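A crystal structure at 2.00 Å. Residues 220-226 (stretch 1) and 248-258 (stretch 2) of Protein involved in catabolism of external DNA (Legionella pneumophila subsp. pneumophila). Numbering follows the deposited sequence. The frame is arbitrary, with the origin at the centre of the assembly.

Stretch 1 (220-226) SVRIELH
Stretch 2 (248-258) TFPSEIKLVLE

Build stretch 1 as an extended strand, 220-226, with phi from -144° to -116° and psi from 126° to 156°, and lay the helix 249-258 along it, with phi from -76° to -49° and psi from -52° to -27°. The two run parallel, their N-to-C directions 5° apart and their axes 9.9 Å apart at closest approach. CA-CA distances set the register: Val221 to Pro250 7.5 Å, Ile223 to Ile253 8.2 Å, Leu225 to Leu257 7.0 Å. Strand alternation turns Val221, Ile223 and Leu225 toward the helix; no hydrogen bond crosses, so the contact rests on apolar packing.

Thr248 (phi 86°, psi -6°, chi1 p) occupies the N-cap position without a side-chain capping bond, though its carbonyl O accepts from Glu252 N at 3.1 Å, opening the i to i+4 ladder. Phe249 (chi1 t, chi2 83°) points toward the strand and offers its ring edge: CE2 lies 4.0 Å from CG1 of Val221 (chi1 p). Pro250 points sideways, while Ser251 and Glu252 stay out of reach.

One turn on, Ile253 (t, p) brings CG1 to 3.7 Å from CD1 of Ile223 (p, t), the closest contact of the interface. Ile253 N donates to Phe249 O at 2.8 Å. Lys254 (t, t, t, m) points sideways and its end leads away; its NZ forms a salt bridge with Glu258 OE1 at 2.7 Å.

Leu257 (m, t) spans two strand positions: CD1 sits 4.1 Å from Ile223 CB, and CD2 4.3 Å from Leu225 CB (Leu225 is t, p). Leu257 CD2 also lies 4.2 Å from Glu224 O. The CA-to-CB bond of Glu224 (m, t, -5°) points away; its OE2 accepts from Arg222 NH1 at 2.9 Å in a salt bridge and its OE1 from His226 NE2 at 2.7 Å. The rule is clear: alternate strand residues meet Phe249, Ile253 and Leu257, and both salt bridges form within their own stretches.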

# COMPACT_ATOMS: atom_id res chain seq x y z
N SER A 220 9.17 -14.11 1.66
CA SER A 220 8.24 -13.09 2.18
C SER A 220 8.99 -12.11 3.07
O SER A 220 10.06 -12.43 3.62
CB SER A 220 7.15 -13.80 3.00
OG SER A 220 7.73 -14.38 4.17
N VAL A 221 8.45 -10.91 3.20
CA VAL A 221 8.93 -9.99 4.22
C VAL A 221 7.71 -9.37 4.89
O VAL A 221 6.68 -9.09 4.23
CB VAL A 221 9.99 -8.96 3.70
CG1 VAL A 221 9.39 -8.01 2.63
CG2 VAL A 221 10.55 -8.14 4.84
N ARG A 222 7.80 -9.20 6.20
CA ARG A 222 6.76 -8.54 6.96
C ARG A 222 7.38 -7.28 7.52
O ARG A 222 8.49 -7.34 8.07
CB ARG A 222 6.30 -9.46 8.09
CG ARG A 222 5.78 -8.68 9.27
CD ARG A 222 4.90 -9.49 10.16
NE ARG A 222 5.60 -10.37 11.06
CZ ARG A 222 5.39 -10.41 12.39
NH1 ARG A 222 4.51 -9.61 13.00
NH2 ARG A 222 6.06 -11.28 13.13
N ILE A 223 6.72 -6.13 7.34
CA ILE A 223 7.17 -4.89 7.94
C ILE A 223 6.05 -4.31 8.81
O ILE A 223 4.86 -4.46 8.49
CB ILE A 223 7.65 -3.90 6.86
CG1 ILE A 223 6.47 -3.45 5.98
CG2 ILE A 223 8.76 -4.56 6.00
CD1 ILE A 223 6.81 -2.26 5.02
N GLU A 224 6.40 -3.73 9.96
CA GLU A 224 5.38 -3.15 10.82
C GLU A 224 5.91 -1.87 11.42
O GLU A 224 7.11 -1.71 11.56
CB GLU A 224 4.95 -4.11 11.95
CG GLU A 224 4.30 -5.38 11.44
CD GLU A 224 3.68 -6.23 12.56
OE1 GLU A 224 3.85 -5.88 13.76
OE2 GLU A 224 3.06 -7.25 12.21
N LEU A 225 4.99 -0.97 11.73
CA LEU A 225 5.28 0.33 12.32
C LEU A 225 4.30 0.45 13.48
O LEU A 225 3.10 0.32 13.30
CB LEU A 225 5.01 1.42 11.27
CG LEU A 225 5.19 2.89 11.63
CD1 LEU A 225 6.62 3.22 12.01
CD2 LEU A 225 4.75 3.80 10.47
N HIS A 226 4.82 0.72 14.67
CA HIS A 226 4.01 0.74 15.86
C HIS A 226 4.17 2.09 16.54
O HIS A 226 5.29 2.54 16.83
CB HIS A 226 4.42 -0.40 16.78
CG HIS A 226 4.14 -1.76 16.22
ND1 HIS A 226 2.86 -2.23 16.03
CD2 HIS A 226 4.97 -2.74 15.81
CE1 HIS A 226 2.92 -3.45 15.51
NE2 HIS A 226 4.19 -3.78 15.37
N THR A 248 16.85 -5.80 -2.66
CA THR A 248 17.26 -4.59 -1.94
C THR A 248 16.13 -3.93 -1.15
O THR A 248 16.38 -2.98 -0.40
CB THR A 248 17.96 -3.53 -2.84
OG1 THR A 248 16.97 -2.86 -3.64
CG2 THR A 248 19.06 -4.16 -3.74
N PHE A 249 14.90 -4.42 -1.29
CA PHE A 249 13.75 -3.80 -0.61
C PHE A 249 13.85 -3.87 0.93
O PHE A 249 13.55 -2.88 1.59
CB PHE A 249 12.43 -4.43 -1.10
CG PHE A 249 11.22 -3.93 -0.37
CD1 PHE A 249 10.62 -2.73 -0.75
CD2 PHE A 249 10.71 -4.63 0.71
CE1 PHE A 249 9.49 -2.26 -0.07
CE2 PHE A 249 9.61 -4.17 1.41
CZ PHE A 249 9.00 -2.96 1.03
N PRO A 250 14.20 -5.05 1.51
CA PRO A 250 14.40 -5.09 2.96
C PRO A 250 15.30 -3.99 3.53
O PRO A 250 14.91 -3.37 4.52
CB PRO A 250 14.96 -6.51 3.20
CG PRO A 250 14.25 -7.33 2.18
CD PRO A 250 14.32 -6.40 0.93
N SER A 251 16.45 -3.71 2.92
CA SER A 251 17.29 -2.65 3.46
C SER A 251 16.77 -1.25 3.15
O SER A 251 16.91 -0.37 4.01
CB SER A 251 18.77 -2.81 3.07
OG SER A 251 18.89 -2.82 1.66
N GLU A 252 16.18 -1.01 1.98
CA GLU A 252 15.55 0.29 1.75
C GLU A 252 14.46 0.55 2.77
O GLU A 252 14.40 1.62 3.34
CB GLU A 252 14.89 0.40 0.37
CG GLU A 252 15.87 0.36 -0.79
CD GLU A 252 15.26 0.82 -2.09
OE1 GLU A 252 14.01 0.76 -2.23
OE2 GLU A 252 16.03 1.21 -2.98
N ILE A 253 13.58 -0.43 2.99
CA ILE A 253 12.41 -0.20 3.82
C ILE A 253 12.78 0.04 5.30
O ILE A 253 12.08 0.75 6.00
CB ILE A 253 11.38 -1.31 3.66
CG1 ILE A 253 9.98 -0.76 3.92
CG2 ILE A 253 11.78 -2.55 4.49
CD1 ILE A 253 9.55 0.30 2.89
N LYS A 254 13.90 -0.53 5.73
CA LYS A 254 14.47 -0.26 7.05
C LYS A 254 14.82 1.22 7.23
O LYS A 254 14.53 1.80 8.27
CB LYS A 254 15.70 -1.14 7.28
CG LYS A 254 16.28 -1.10 8.72
CD LYS A 254 17.46 -2.08 8.84
CE LYS A 254 18.16 -2.02 10.22
NZ LYS A 254 18.67 -0.64 10.41
N LEU A 255 15.47 1.82 6.23
CA LEU A 255 15.77 3.26 6.26
C LEU A 255 14.46 4.05 6.33
O LEU A 255 14.35 5.01 7.10
CB LEU A 255 16.59 3.73 5.04
CG LEU A 255 16.93 5.26 5.04
CD1 LEU A 255 17.51 5.78 6.37
CD2 LEU A 255 17.85 5.69 3.88
N VAL A 256 13.47 3.64 5.54
CA VAL A 256 12.21 4.38 5.54
C VAL A 256 11.59 4.32 6.96
O VAL A 256 11.23 5.35 7.53
CB VAL A 256 11.21 3.80 4.51
CG1 VAL A 256 9.75 4.37 4.74
CG2 VAL A 256 11.70 4.09 3.06
N LEU A 257 11.46 3.11 7.49
CA LEU A 257 10.82 2.91 8.81
C LEU A 257 11.57 3.63 9.92
O LEU A 257 10.93 4.23 10.78
CB LEU A 257 10.69 1.41 9.14
CG LEU A 257 9.74 0.61 8.24
CD1 LEU A 257 9.96 -0.91 8.41
CD2 LEU A 257 8.27 0.96 8.56
N GLU A 258 12.91 3.58 9.91
CA GLU A 258 13.68 4.35 10.89
C GLU A 258 13.35 5.82 10.80
O GLU A 258 13.14 6.47 11.83
CB GLU A 258 15.19 4.25 10.67
CG GLU A 258 15.81 2.88 10.79
CD GLU A 258 17.33 3.02 10.72
OE1 GLU A 258 18.02 1.99 10.55
OE2 GLU A 258 17.82 4.18 10.85